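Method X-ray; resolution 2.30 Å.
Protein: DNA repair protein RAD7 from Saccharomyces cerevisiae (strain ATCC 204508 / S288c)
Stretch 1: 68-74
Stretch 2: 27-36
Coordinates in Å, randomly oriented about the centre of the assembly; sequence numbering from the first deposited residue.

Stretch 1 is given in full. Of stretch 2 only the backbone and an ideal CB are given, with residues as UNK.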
# COMPACT_ATOMS: atom_id res chain seq x y z
N LEU A 68 8.72 -5.72 10.90
CA LEU A 68 8.41 -6.70 9.87
C LEU A 68 9.53 -6.82 8.84
O LEU A 68 9.70 -7.88 8.22
CB LEU A 68 7.10 -6.33 9.17
CG LEU A 68 6.70 -7.17 7.96
CD1 LEU A 68 6.43 -8.61 8.37
CD2 LEU A 68 5.48 -6.56 7.28
N GLN A 69 10.30 -5.75 8.64
CA GLN A 69 11.33 -5.74 7.61
C GLN A 69 12.45 -6.72 7.91
O GLN A 69 13.20 -7.07 6.99
CB GLN A 69 11.88 -4.32 7.45
CG GLN A 69 10.85 -3.34 6.93
CD GLN A 69 11.39 -1.93 6.83
OE1 GLN A 69 11.68 -1.44 5.74
NE2 GLN A 69 11.53 -1.28 7.97
N LEU A 70 12.58 -7.16 9.16
CA LEU A 70 13.57 -8.19 9.51
C LEU A 70 13.28 -9.52 8.82
O LEU A 70 14.19 -10.34 8.68
CB LEU A 70 13.58 -8.39 11.03
CG LEU A 70 13.90 -7.14 11.86
CD1 LEU A 70 13.44 -7.30 13.30
CD2 LEU A 70 15.39 -6.83 11.79
N PHE A 71 12.05 -9.74 8.38
CA PHE A 71 11.62 -11.03 7.85
C PHE A 71 11.44 -11.02 6.34
O PHE A 71 10.90 -11.99 5.79
CB PHE A 71 10.31 -11.45 8.53
CG PHE A 71 10.39 -11.48 10.02
CD1 PHE A 71 10.14 -10.33 10.76
CD2 PHE A 71 10.70 -12.64 10.70
CE1 PHE A 71 10.21 -10.35 12.14
CE2 PHE A 71 10.76 -12.67 12.08
CZ PHE A 71 10.52 -11.52 12.80
N LEU A 72 11.87 -9.97 5.65
CA LEU A 72 11.60 -9.82 4.23
C LEU A 72 12.78 -10.30 3.38
O LEU A 72 13.94 -10.20 3.78
CB LEU A 72 11.28 -8.36 3.88
CG LEU A 72 10.04 -7.76 4.54
CD1 LEU A 72 9.85 -6.32 4.09
CD2 LEU A 72 8.79 -8.57 4.23
N LYS A 73 12.45 -10.83 2.20
CA LYS A 73 13.44 -11.32 1.25
C LYS A 73 14.35 -12.38 1.87
O LYS A 73 15.58 -12.27 1.87
CB LYS A 73 14.26 -10.16 0.67
CG LYS A 73 13.49 -9.24 -0.27
CD LYS A 73 12.80 -9.99 -1.41
CE LYS A 73 13.76 -10.86 -2.20
NZ LYS A 73 13.05 -11.65 -3.25
N THR A 74 13.72 -13.42 2.41
CA THR A 74 14.40 -14.61 2.89
C THR A 74 13.89 -15.82 2.11
O THR A 74 12.89 -15.75 1.39
CB THR A 74 14.18 -14.83 4.39
OG1 THR A 74 12.88 -15.37 4.62
CG2 THR A 74 14.33 -13.52 5.16
N UNK A 27 15.76 -5.35 -9.57
CA UNK A 27 15.47 -4.58 -8.36
C UNK A 27 15.08 -5.50 -7.21
O UNK A 27 15.43 -5.24 -6.05
CB UNK A 27 14.35 -3.57 -8.62
N UNK A 28 14.37 -6.59 -7.51
CA UNK A 28 14.01 -7.54 -6.47
C UNK A 28 15.25 -8.13 -5.82
O UNK A 28 15.28 -8.34 -4.60
CB UNK A 28 13.13 -8.65 -7.04
N UNK A 29 16.29 -8.40 -6.61
CA UNK A 29 17.53 -8.92 -6.05
C UNK A 29 18.24 -7.85 -5.22
O UNK A 29 18.72 -8.13 -4.12
CB UNK A 29 18.45 -9.42 -7.17
N UNK A 30 18.33 -6.63 -5.75
CA UNK A 30 18.91 -5.55 -4.96
C UNK A 30 18.17 -5.38 -3.64
O UNK A 30 18.79 -5.01 -2.63
CB UNK A 30 18.89 -4.24 -5.75
N UNK A 31 16.87 -5.66 -3.62
CA UNK A 31 16.13 -5.62 -2.36
C UNK A 31 16.61 -6.71 -1.42
O UNK A 31 16.74 -6.49 -0.21
CB UNK A 31 14.63 -5.77 -2.61
N UNK A 32 16.88 -7.91 -1.95
CA UNK A 32 17.39 -9.00 -1.13
C UNK A 32 18.65 -8.59 -0.38
O UNK A 32 18.76 -8.81 0.83
CB UNK A 32 17.67 -10.23 -2.00
N UNK A 33 19.60 -7.97 -1.08
CA UNK A 33 20.84 -7.56 -0.45
C UNK A 33 20.59 -6.53 0.65
O UNK A 33 21.23 -6.57 1.71
CB UNK A 33 21.80 -6.99 -1.50
N UNK A 34 19.67 -5.59 0.41
CA UNK A 34 19.44 -4.52 1.39
C UNK A 34 18.82 -5.09 2.66
O UNK A 34 19.10 -4.61 3.76
CB UNK A 34 18.54 -3.43 0.80
N UNK A 35 17.97 -6.11 2.53
CA UNK A 35 17.37 -6.72 3.72
C UNK A 35 18.38 -7.59 4.45
O UNK A 35 18.39 -7.64 5.68
CB UNK A 35 16.14 -7.55 3.34
N UNK A 36 19.26 -8.28 3.71
CA UNK A 36 20.36 -9.00 4.35
C UNK A 36 21.25 -8.05 5.13
O UNK A 36 21.73 -8.38 6.22
CB UNK A 36 21.19 -9.76 3.31

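Stretch 2 is helical throughout, with phi/psi near -60/-40, so any residue that tolerates a helix is allowed at each position and stretch 1 makes the finer choices. Its strongest offer is Lys73, whose side chain runs along the helix and leaves a charged NZ near the early turns, while Leu72 approaches the later ones.

Position 27 has nothing of stretch 1 within 5.5 Å of its ideal CB; almost any helix former would serve. It is Ala27, whose O accepts a backbone hydrogen bond from one turn on.

At position 28 CA-to-CB points sideways, yet the ideal CB lies 4.8 Å from Lys73 NZ. A short acid suits that distance well, and a longer acid or a neutral acceptor could also be considered. The residue is Asp28, with chi1 t. Asp28 OD2 takes a hydrogen bond from Lys73 NZ at 2.6 Å, within a salt bridge. A water bridges the pair, donating to Asp28 OD1 at 2.9 Å and accepting from Lys73 NZ at 3.1 Å, so OD2 meets the ammonium directly and OD1 through the water.

CA-to-CB points away at position 29, and position 30 is out of reach; polar residues would do. They are Glu29 and Ser30.

Position 31 points sideways, with its ideal CB 4.3 Å from Lys73 CG. Something small, Ala or Ser, would sit easily beside that methylene. Ser31 is found, and its OG turns back to the helix, donating to Ala27 O at 2.8 Å.

Position 32 has the CA nearest to one of stretch 1, 5.2 Å from Lys73 CA. The ideal CB is 4.0 Å from Lys73 CE, so a side chain with an aliphatic beginning fits, provided its end can leave. Lys32 does this: CB packs 3.9 Å from Lys73 CE, and the all-t chain leads its ammonium clear of stretch 1.

Position 33 points away and position 34 is out of reach; both are free as far as stretch 1 is concerned. They are Leu33 and Val34.

Position 35 points toward stretch 1, its ideal CB 3.5 Å from Leu72 O and 4.2 Å from Lys73 CB. The branched end of Leu72 lies beyond, inviting a large apolar side chain: Leu, Met or an aromatic. Phe35 brings a ring whose face lies under Leu72 CB, 3.8 Å from the ring centroid in a CH-pi contact, while CZ meets Leu72 CD1 at 3.6 Å. Lys73 CG also approaches CD2 of Phe35, at 3.4 Å.

Position 36 is sideways, with open space at its CB; many polar residues fit. Asn36 only skirts stretch 1, and its OD1 is hydrogen-bonded elsewhere in the structure.

Stretch 2, residues 27-36: ADESSKLVFN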
# COMPACT_ATOMS: atom_id res chain seq x y z
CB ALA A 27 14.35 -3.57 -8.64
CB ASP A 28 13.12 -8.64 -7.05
CG ASP A 28 12.52 -9.53 -5.98
OD1 ASP A 28 11.44 -9.19 -5.46
OD2 ASP A 28 13.14 -10.56 -5.65
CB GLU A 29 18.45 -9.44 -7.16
CG GLU A 29 17.82 -10.51 -8.03
CD GLU A 29 17.18 -11.62 -7.23
OE1 GLU A 29 17.69 -11.92 -6.13
OE2 GLU A 29 16.17 -12.19 -7.69
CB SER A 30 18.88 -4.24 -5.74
OG SER A 30 19.30 -3.16 -4.92
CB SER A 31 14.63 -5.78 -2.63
OG SER A 31 14.17 -4.78 -3.54
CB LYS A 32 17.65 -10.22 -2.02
CG LYS A 32 18.13 -11.46 -1.28
CD LYS A 32 18.35 -12.62 -2.24
CE LYS A 32 18.88 -13.85 -1.54
NZ LYS A 32 19.09 -14.99 -2.49
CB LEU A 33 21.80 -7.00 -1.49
CG LEU A 33 22.13 -7.94 -2.66
CD1 LEU A 33 22.94 -7.20 -3.72
CD2 LEU A 33 22.87 -9.17 -2.17
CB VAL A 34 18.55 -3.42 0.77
CG1 VAL A 34 18.30 -2.31 1.78
CG2 VAL A 34 19.22 -2.84 -0.46
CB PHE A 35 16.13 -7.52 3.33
CG PHE A 35 14.95 -6.66 2.97
CD1 PHE A 35 14.33 -5.87 3.93
CD2 PHE A 35 14.45 -6.65 1.68
CE1 PHE A 35 13.24 -5.08 3.60
CE2 PHE A 35 13.36 -5.86 1.34
CZ PHE A 35 12.75 -5.07 2.31
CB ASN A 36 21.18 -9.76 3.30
CG ASN A 36 20.44 -10.96 2.74
OD1 ASN A 36 19.52 -11.49 3.36
ND2 ASN A 36 20.87 -11.41 1.56
O HOH W 1 10.09 -10.97 -3.66
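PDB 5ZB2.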